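Local structure of aminotransferase class-III (Sphaerobacter thermophilus DSM 20745, 6K8H) at residues A352-V357 / G365-Y370; H379-A384 / S389-Q394; G400-A405 / D435-A440. The protein belongs to the class-III aminotransferases, a family in the clan of PLP-dependent aminotransferases, and is also known as an omega-transaminase. One frame throughout, in Å; residues are numbered along the deposited sequence.

In the fold
The three contacts illustrate how a chain can build one corner of a fold by successive local closures. Helix 337-361 comes first, and contact 1 turns it back onto strand 366-370 across seven intervening residues. After strand 373-377, contact 2 closes a still shorter loop, with four residues between its segments, at the start of helix 393-408. Contact 3 then spans 29 residues, pairing that helix with helix 427-445. The contacts follow in series, neither nesting nor crossing. NE2 of Gln-366 probably hydrogen-bonds to His-379 O and Arg-381 O, linking contacts 1 and 2, while Phe-437 joins contact 3 to contact 1. Contacts 2 and 3 share helix 393-408 without touching, their nearest atoms lying about 7 Å apart.

Contact 1 (A352-V357 / G365-Y370)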
# COMPACT_ATOMS: atom_id res chain seq x y z
N ALA B 352 -0.07 -27.05 -24.05
CA ALA B 352 -0.29 -28.20 -24.92
C ALA B 352 0.16 -29.49 -24.26
O ALA B 352 -0.52 -30.53 -24.38
CB ALA B 352 0.44 -28.00 -26.26
N GLY B 353 1.30 -29.46 -23.55
CA GLY B 353 1.75 -30.66 -22.87
C GLY B 353 0.76 -31.13 -21.82
O GLY B 353 0.49 -32.34 -21.70
N VAL B 354 0.19 -30.19 -21.06
CA VAL B 354 -0.80 -30.55 -20.05
C VAL B 354 -2.06 -31.12 -20.69
O VAL B 354 -2.66 -32.08 -20.19
CB VAL B 354 -1.11 -29.34 -19.15
CG1 VAL B 354 -2.32 -29.64 -18.29
CG2 VAL B 354 0.10 -28.98 -18.30
N GLU B 355 -2.50 -30.52 -21.80
CA GLU B 355 -3.68 -31.05 -22.48
C GLU B 355 -3.43 -32.47 -22.96
O GLU B 355 -4.31 -33.33 -22.87
CB GLU B 355 -4.08 -30.16 -23.66
CG GLU B 355 -4.73 -28.84 -23.26
CD GLU B 355 -4.82 -27.86 -24.42
OE1 GLU B 355 -4.22 -28.15 -25.49
OE2 GLU B 355 -5.47 -26.80 -24.27
N GLU B 356 -2.22 -32.74 -23.46
CA GLU B 356 -1.90 -34.10 -23.89
C GLU B 356 -1.87 -35.07 -22.71
O GLU B 356 -2.32 -36.21 -22.84
CB GLU B 356 -0.57 -34.12 -24.65
CG GLU B 356 -0.04 -35.53 -24.95
CD GLU B 356 -0.94 -36.34 -25.89
OE1 GLU B 356 -1.92 -35.79 -26.42
OE2 GLU B 356 -0.65 -37.55 -26.09
N VAL B 357 -1.36 -34.63 -21.54
CA VAL B 357 -1.36 -35.50 -20.35
C VAL B 357 -2.79 -35.85 -19.95
O VAL B 357 -3.10 -37.00 -19.64
CB VAL B 357 -0.61 -34.83 -19.19
CG1 VAL B 357 -0.92 -35.53 -17.86
CG2 VAL B 357 0.89 -34.82 -19.43
N GLY B 365 -10.60 -32.32 -18.80
CA GLY B 365 -9.99 -31.08 -18.34
C GLY B 365 -9.70 -30.17 -19.51
O GLY B 365 -9.93 -30.52 -20.68
N GLN B 366 -9.17 -29.01 -19.18
CA GLN B 366 -8.84 -28.01 -20.18
C GLN B 366 -7.79 -27.10 -19.57
O GLN B 366 -7.54 -27.14 -18.36
CB GLN B 366 -10.08 -27.21 -20.62
CG GLN B 366 -10.78 -26.54 -19.46
CD GLN B 366 -12.12 -25.95 -19.83
OE1 GLN B 366 -12.23 -25.18 -20.80
NE2 GLN B 366 -13.15 -26.27 -19.05
N VAL B 367 -7.11 -26.36 -20.42
CA VAL B 367 -6.09 -25.42 -19.97
C VAL B 367 -6.35 -24.09 -20.65
O VAL B 367 -6.41 -24.03 -21.89
CB VAL B 367 -4.66 -25.91 -20.25
CG1 VAL B 367 -3.67 -25.02 -19.53
CG2 VAL B 367 -4.49 -27.36 -19.82
N THR B 368 -6.52 -23.04 -19.85
CA THR B 368 -6.61 -21.69 -20.39
C THR B 368 -5.30 -20.97 -20.14
O THR B 368 -4.47 -21.40 -19.33
CB THR B 368 -7.77 -20.91 -19.75
OG1 THR B 368 -7.60 -20.81 -18.33
CG2 THR B 368 -9.10 -21.56 -20.07
N GLY B 369 -5.10 -19.86 -20.84
CA GLY B 369 -3.93 -19.05 -20.58
C GLY B 369 -3.57 -18.18 -21.76
O GLY B 369 -4.12 -18.31 -22.86
N TYR B 370 -2.62 -17.29 -21.51
CA TYR B 370 -2.15 -16.35 -22.52
C TYR B 370 -0.75 -15.90 -22.12
O TYR B 370 -0.47 -15.71 -20.94
CB TYR B 370 -3.08 -15.15 -22.67
CG TYR B 370 -2.73 -14.33 -23.89
CD1 TYR B 370 -1.70 -13.39 -23.85
CD2 TYR B 370 -3.38 -14.53 -25.10
CE1 TYR B 370 -1.34 -12.67 -24.97
CE2 TYR B 370 -3.04 -13.81 -26.23
CZ TYR B 370 -2.02 -12.89 -26.16
OH TYR B 370 -1.68 -12.19 -27.29
O HOH W 1 -4.67 -24.06 -24.32
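The CG1 methyl of Val-354 overlaps Val-367 at its CG2 methyl, 3.5 Å away and tighter than the usual van der Waals spacing between carbons. The two side chains meet at about a right angle, one methyl branch from each making the contact. Val-367 has CG1 anti to its backbone N (chi1 -170°), which leaves CG2 as the branch turned to the helix. The same CG2 is flanked by the CG methylene of Glu-355 at 3.8 Å. Here a helix packs over the face of a small sheet, at its outer strand: segment 352-357 belongs to helix 337-361, and strand 366-370 is an outer strand of a three-stranded antiparallel sheet. Gln-366 and Thr-368 pair through their backbones with strand 373-377, and Val-367, between them, turns its side chain to the helix. Val-354 also touches Ile-376 of the sheet and Phe-433 of helix 427-445. Beyond CG the chain of Glu-355 runs extended and carries its carboxylate past the valine. A water donates to Glu-355 OE2 at 2.9 Å and to Val-367 O at 3.0 Å, bridging helix and strand, whereas the buried Val-367 N has no partner in the model.

Contact 2 (H379-A384 / S389-Q394); sequences HQRPLA and SVLSAQ
His-379 meets Leu-391 first, its ring carbon CD2 lying 4.0 Å from the CD2 methyl of the leucine, with the two side chains crossing at about a right angle. Its CG sits between the backbone N and the carbonyl carbon (chi1 64°), a setting that folds the ring back over its own loop. There ND1 accepts the backbone N-H of Arg-381 at 3.0 Å, nearly in the ring plane and with an N-H...N angle of 155°. The other ring nitrogen, NE2, is 2.8 Å from a water that in turn donates to Ser-389 O at 2.6 Å, so the imidazole is tied on two sides. Two residues on, Arg-381 bends at chi3 (-66°) and brings its guanidinium across the imidazole, NH2 standing over one ring face towards the rim. That same NH2 approaches Val-390 O to 3.2 Å, while the CD2 methyl of Leu-391 lies at the guanidinium edge. Further along, Leu-383 puts CD2 on the backbone of Ser-389, 3.8 Å from its CA; this leucine also packs on Gln-366 and Thr-368 of strand 366-370. The second segment leads into helix 393-408, whose N-cap is Ser-392; with Glu-395 returning a bond to Ser-392 N, the start has the form of a capping box. Glu-395 also forms a salt bridge with Arg-381 NH1, and Arg-381 NE reaches Asn-388 O. A single glutamate therefore serves both the helix start and the arginine. The acceptor role of His-379 ND1 is consistent with a neutral ring; the guanidinium over its face would favour this, and the nearby Glu-395 would partly offset it.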
# COMPACT_ATOMS: atom_id res chain seq x y z
N HIS B 379 -12.12 -30.04 -15.32
CA HIS B 379 -13.48 -30.20 -15.82
C HIS B 379 -13.50 -29.64 -17.24
O HIS B 379 -12.53 -29.03 -17.70
CB HIS B 379 -14.49 -29.48 -14.93
CG HIS B 379 -14.30 -28.00 -14.90
ND1 HIS B 379 -14.67 -27.18 -15.94
CD2 HIS B 379 -13.75 -27.19 -13.96
CE1 HIS B 379 -14.37 -25.93 -15.65
NE2 HIS B 379 -13.80 -25.91 -14.45
N GLN B 380 -14.62 -29.86 -17.93
CA GLN B 380 -14.76 -29.38 -19.30
C GLN B 380 -15.96 -28.44 -19.44
O GLN B 380 -16.60 -28.40 -20.50
CB GLN B 380 -14.85 -30.57 -20.27
CG GLN B 380 -13.46 -31.17 -20.53
CD GLN B 380 -13.47 -32.40 -21.41
OE1 GLN B 380 -14.43 -33.17 -21.42
NE2 GLN B 380 -12.38 -32.60 -22.14
N ARG B 381 -16.26 -27.67 -18.38
CA ARG B 381 -17.31 -26.67 -18.49
C ARG B 381 -16.82 -25.45 -19.25
O ARG B 381 -15.67 -25.03 -19.06
CB ARG B 381 -17.81 -26.25 -17.11
CG ARG B 381 -18.41 -27.40 -16.33
CD ARG B 381 -19.04 -26.94 -15.01
NE ARG B 381 -18.04 -26.43 -14.08
CZ ARG B 381 -17.32 -27.19 -13.27
NH1 ARG B 381 -17.47 -28.51 -13.29
NH2 ARG B 381 -16.45 -26.63 -12.44
N PRO B 382 -17.66 -24.86 -20.10
CA PRO B 382 -17.27 -23.62 -20.80
C PRO B 382 -17.17 -22.46 -19.82
O PRO B 382 -18.17 -22.03 -19.25
CB PRO B 382 -18.40 -23.41 -21.81
CG PRO B 382 -19.58 -24.14 -21.23
CD PRO B 382 -19.06 -25.24 -20.35
N LEU B 383 -15.95 -21.94 -19.65
CA LEU B 383 -15.72 -20.86 -18.70
C LEU B 383 -16.24 -19.52 -19.19
O LEU B 383 -16.25 -18.55 -18.42
CB LEU B 383 -14.22 -20.78 -18.40
CG LEU B 383 -13.73 -22.04 -17.71
CD1 LEU B 383 -12.25 -22.27 -17.97
CD2 LEU B 383 -14.04 -21.93 -16.21
N ALA B 384 -16.69 -19.45 -20.45
CA ALA B 384 -17.36 -18.26 -20.96
C ALA B 384 -18.63 -17.95 -20.17
O ALA B 384 -19.08 -16.79 -20.18
CB ALA B 384 -17.69 -18.45 -22.45
N SER B 389 -16.97 -21.47 -13.37
CA SER B 389 -15.64 -21.56 -12.78
C SER B 389 -15.68 -22.04 -11.33
O SER B 389 -14.63 -22.41 -10.80
CB SER B 389 -14.90 -20.21 -12.87
OG SER B 389 -15.59 -19.16 -12.22
N VAL B 390 -16.84 -22.02 -10.68
CA VAL B 390 -16.95 -22.49 -9.31
C VAL B 390 -16.83 -24.00 -9.25
O VAL B 390 -17.48 -24.73 -10.02
CB VAL B 390 -18.27 -22.02 -8.67
CG1 VAL B 390 -18.32 -22.44 -7.22
CG2 VAL B 390 -18.43 -20.51 -8.80
N LEU B 391 -16.04 -24.50 -8.31
CA LEU B 391 -15.75 -25.92 -8.20
C LEU B 391 -16.68 -26.61 -7.21
O LEU B 391 -17.02 -26.04 -6.16
CB LEU B 391 -14.30 -26.15 -7.78
CG LEU B 391 -13.22 -25.64 -8.75
CD1 LEU B 391 -11.84 -26.12 -8.35
CD2 LEU B 391 -13.55 -26.06 -10.18
N SER B 392 -17.08 -27.83 -7.54
CA SER B 392 -17.81 -28.67 -6.61
C SER B 392 -16.87 -29.19 -5.52
O SER B 392 -15.64 -29.03 -5.60
CB SER B 392 -18.45 -29.84 -7.35
OG SER B 392 -17.44 -30.68 -7.90
N ALA B 393 -17.45 -29.82 -4.50
CA ALA B 393 -16.65 -30.43 -3.45
C ALA B 393 -15.70 -31.49 -4.01
O ALA B 393 -14.52 -31.53 -3.65
CB ALA B 393 -17.55 -31.05 -2.38
N GLN B 394 -16.21 -32.34 -4.91
CA GLN B 394 -15.37 -33.36 -5.53
C GLN B 394 -14.23 -32.74 -6.31
O GLN B 394 -13.09 -33.22 -6.25
CB GLN B 394 -16.21 -34.25 -6.45
CG GLN B 394 -15.37 -35.12 -7.36
CD GLN B 394 -16.19 -36.13 -8.14
OE1 GLN B 394 -16.28 -36.08 -9.36
NE2 GLN B 394 -16.81 -37.04 -7.42
O HOH W 2 -13.41 -23.95 -12.48

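Contact 3 (G400-A405 / D435-A440)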
# COMPACT_ATOMS: atom_id res chain seq x y z
N GLY B 400 -7.09 -30.51 -5.04
CA GLY B 400 -6.21 -30.49 -3.88
C GLY B 400 -5.24 -31.66 -3.87
O GLY B 400 -4.07 -31.50 -3.50
N ARG B 401 -5.71 -32.84 -4.26
CA ARG B 401 -4.78 -33.97 -4.38
C ARG B 401 -3.70 -33.69 -5.43
O ARG B 401 -2.51 -33.94 -5.19
CB ARG B 401 -5.55 -35.25 -4.74
CG ARG B 401 -6.26 -35.92 -3.57
CD ARG B 401 -6.85 -37.31 -3.95
NE ARG B 401 -7.37 -38.00 -2.76
CZ ARG B 401 -6.60 -38.62 -1.87
NH1 ARG B 401 -5.28 -38.66 -2.03
NH2 ARG B 401 -7.14 -39.21 -0.81
N VAL B 402 -4.09 -33.15 -6.59
CA VAL B 402 -3.10 -32.86 -7.63
C VAL B 402 -2.10 -31.83 -7.13
O VAL B 402 -0.88 -31.97 -7.33
CB VAL B 402 -3.80 -32.40 -8.92
CG1 VAL B 402 -2.78 -31.91 -9.96
CG2 VAL B 402 -4.64 -33.53 -9.50
N HIS B 403 -2.58 -30.79 -6.44
CA HIS B 403 -1.69 -29.75 -5.95
C HIS B 403 -0.71 -30.30 -4.91
O HIS B 403 0.49 -30.02 -4.97
CB HIS B 403 -2.51 -28.59 -5.37
CG HIS B 403 -1.68 -27.56 -4.67
ND1 HIS B 403 -1.49 -27.55 -3.31
CD2 HIS B 403 -0.99 -26.50 -5.16
CE1 HIS B 403 -0.71 -26.53 -2.98
NE2 HIS B 403 -0.40 -25.88 -4.08
N GLU B 404 -1.21 -31.09 -3.96
CA GLU B 404 -0.33 -31.66 -2.94
C GLU B 404 0.73 -32.58 -3.56
O GLU B 404 1.91 -32.53 -3.18
CB GLU B 404 -1.18 -32.41 -1.90
CG GLU B 404 -0.38 -33.09 -0.79
CD GLU B 404 0.17 -32.12 0.25
OE1 GLU B 404 -0.12 -30.90 0.18
OE2 GLU B 404 0.91 -32.58 1.15
N ALA B 405 0.33 -33.40 -4.53
CA ALA B 405 1.31 -34.27 -5.20
C ALA B 405 2.35 -33.45 -5.95
O ALA B 405 3.55 -33.75 -5.89
CB ALA B 405 0.61 -35.25 -6.14
N ASP B 435 5.85 -33.43 -16.90
CA ASP B 435 6.09 -34.76 -16.34
C ASP B 435 5.57 -34.87 -14.91
O ASP B 435 4.94 -35.88 -14.54
CB ASP B 435 7.59 -35.07 -16.38
CG ASP B 435 8.11 -35.28 -17.80
OD1 ASP B 435 7.28 -35.36 -18.73
OD2 ASP B 435 9.34 -35.36 -17.97
N ALA B 436 5.83 -33.84 -14.08
CA ALA B 436 5.35 -33.86 -12.70
C ALA B 436 3.84 -33.84 -12.64
O ALA B 436 3.25 -34.45 -11.74
CB ALA B 436 5.94 -32.69 -11.93
N PHE B 437 3.19 -33.15 -13.57
CA PHE B 437 1.73 -33.11 -13.59
C PHE B 437 1.17 -34.48 -13.93
O PHE B 437 0.18 -34.92 -13.32
CB PHE B 437 1.22 -32.06 -14.59
CG PHE B 437 -0.29 -32.03 -14.71
CD1 PHE B 437 -1.06 -31.45 -13.72
CD2 PHE B 437 -0.93 -32.61 -15.79
CE1 PHE B 437 -2.44 -31.44 -13.80
CE2 PHE B 437 -2.33 -32.61 -15.88
CZ PHE B 437 -3.07 -32.02 -14.88
N ALA B 438 1.78 -35.18 -14.89
CA ALA B 438 1.35 -36.54 -15.20
C ALA B 438 1.45 -37.44 -13.97
O ALA B 438 0.51 -38.18 -13.63
CB ALA B 438 2.18 -37.10 -16.36
N ALA B 439 2.58 -37.36 -13.27
CA ALA B 439 2.73 -38.18 -12.07
C ALA B 439 1.72 -37.78 -10.99
O ALA B 439 1.17 -38.64 -10.30
CB ALA B 439 4.15 -38.07 -11.54
N ALA B 440 1.45 -36.48 -10.85
CA ALA B 440 0.51 -36.01 -9.82
C ALA B 440 -0.91 -36.45 -10.12
O ALA B 440 -1.68 -36.76 -9.21
CB ALA B 440 0.57 -34.48 -9.71
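Val-402 and Phe-437 approach at a slant, the CG1 methyl of the valine lying 3.9 Å from CE1 of the ring and a little farther from CD1. The CA-CB bond of Phe-437 is directed away from helix 400-405, yet with CG anti to the backbone N (chi1 177°) the ring swings back until its CE1 side meets the valine. Val-402 is also anti at its first torsion, CG1 opposite the backbone N (chi1 172°), and that branch serves two partners: besides the ring it lies 4.2 Å from the CB of Ala-440. The CB of Ala-440 is turned toward the opposing helix. It comes to 3.8 Å from Val-402 O; about one turn along, Ala-405 directs its methyl at Ala-440 and rests on the CA-CB bond, 3.7 Å from Ala-440 CB. Ala-440 thus fits between Val-402 and Ala-405, positions i and i+3 on one helix, just as Phe-437 and Ala-440 stand i and i+3 on the other. Methyl-sized side chains allow close approach here: the CA atoms of Ala-405 and Ala-440 are only 5.0 Å apart, and the axes of the two short segments approach to 9.0 Å at 129° between their N-to-C directions. The side chains that meet are all apolar and fit by van der Waals packing.

Around it, Leu-417 and Leu-378 extend the apolar surroundings of Val-402, Leu-378 following directly on strand 373-377. Leu-406 of helix 393-408 adds to the packing on Ala-440. Away from Val-402, the CD2/CE2 side of the Phe-437 ring meets Val-357 and Val-354 of helix 337-361, whose Leu-358 also touches Phe-437, placing helix 427-445 between that helix and helix 393-408.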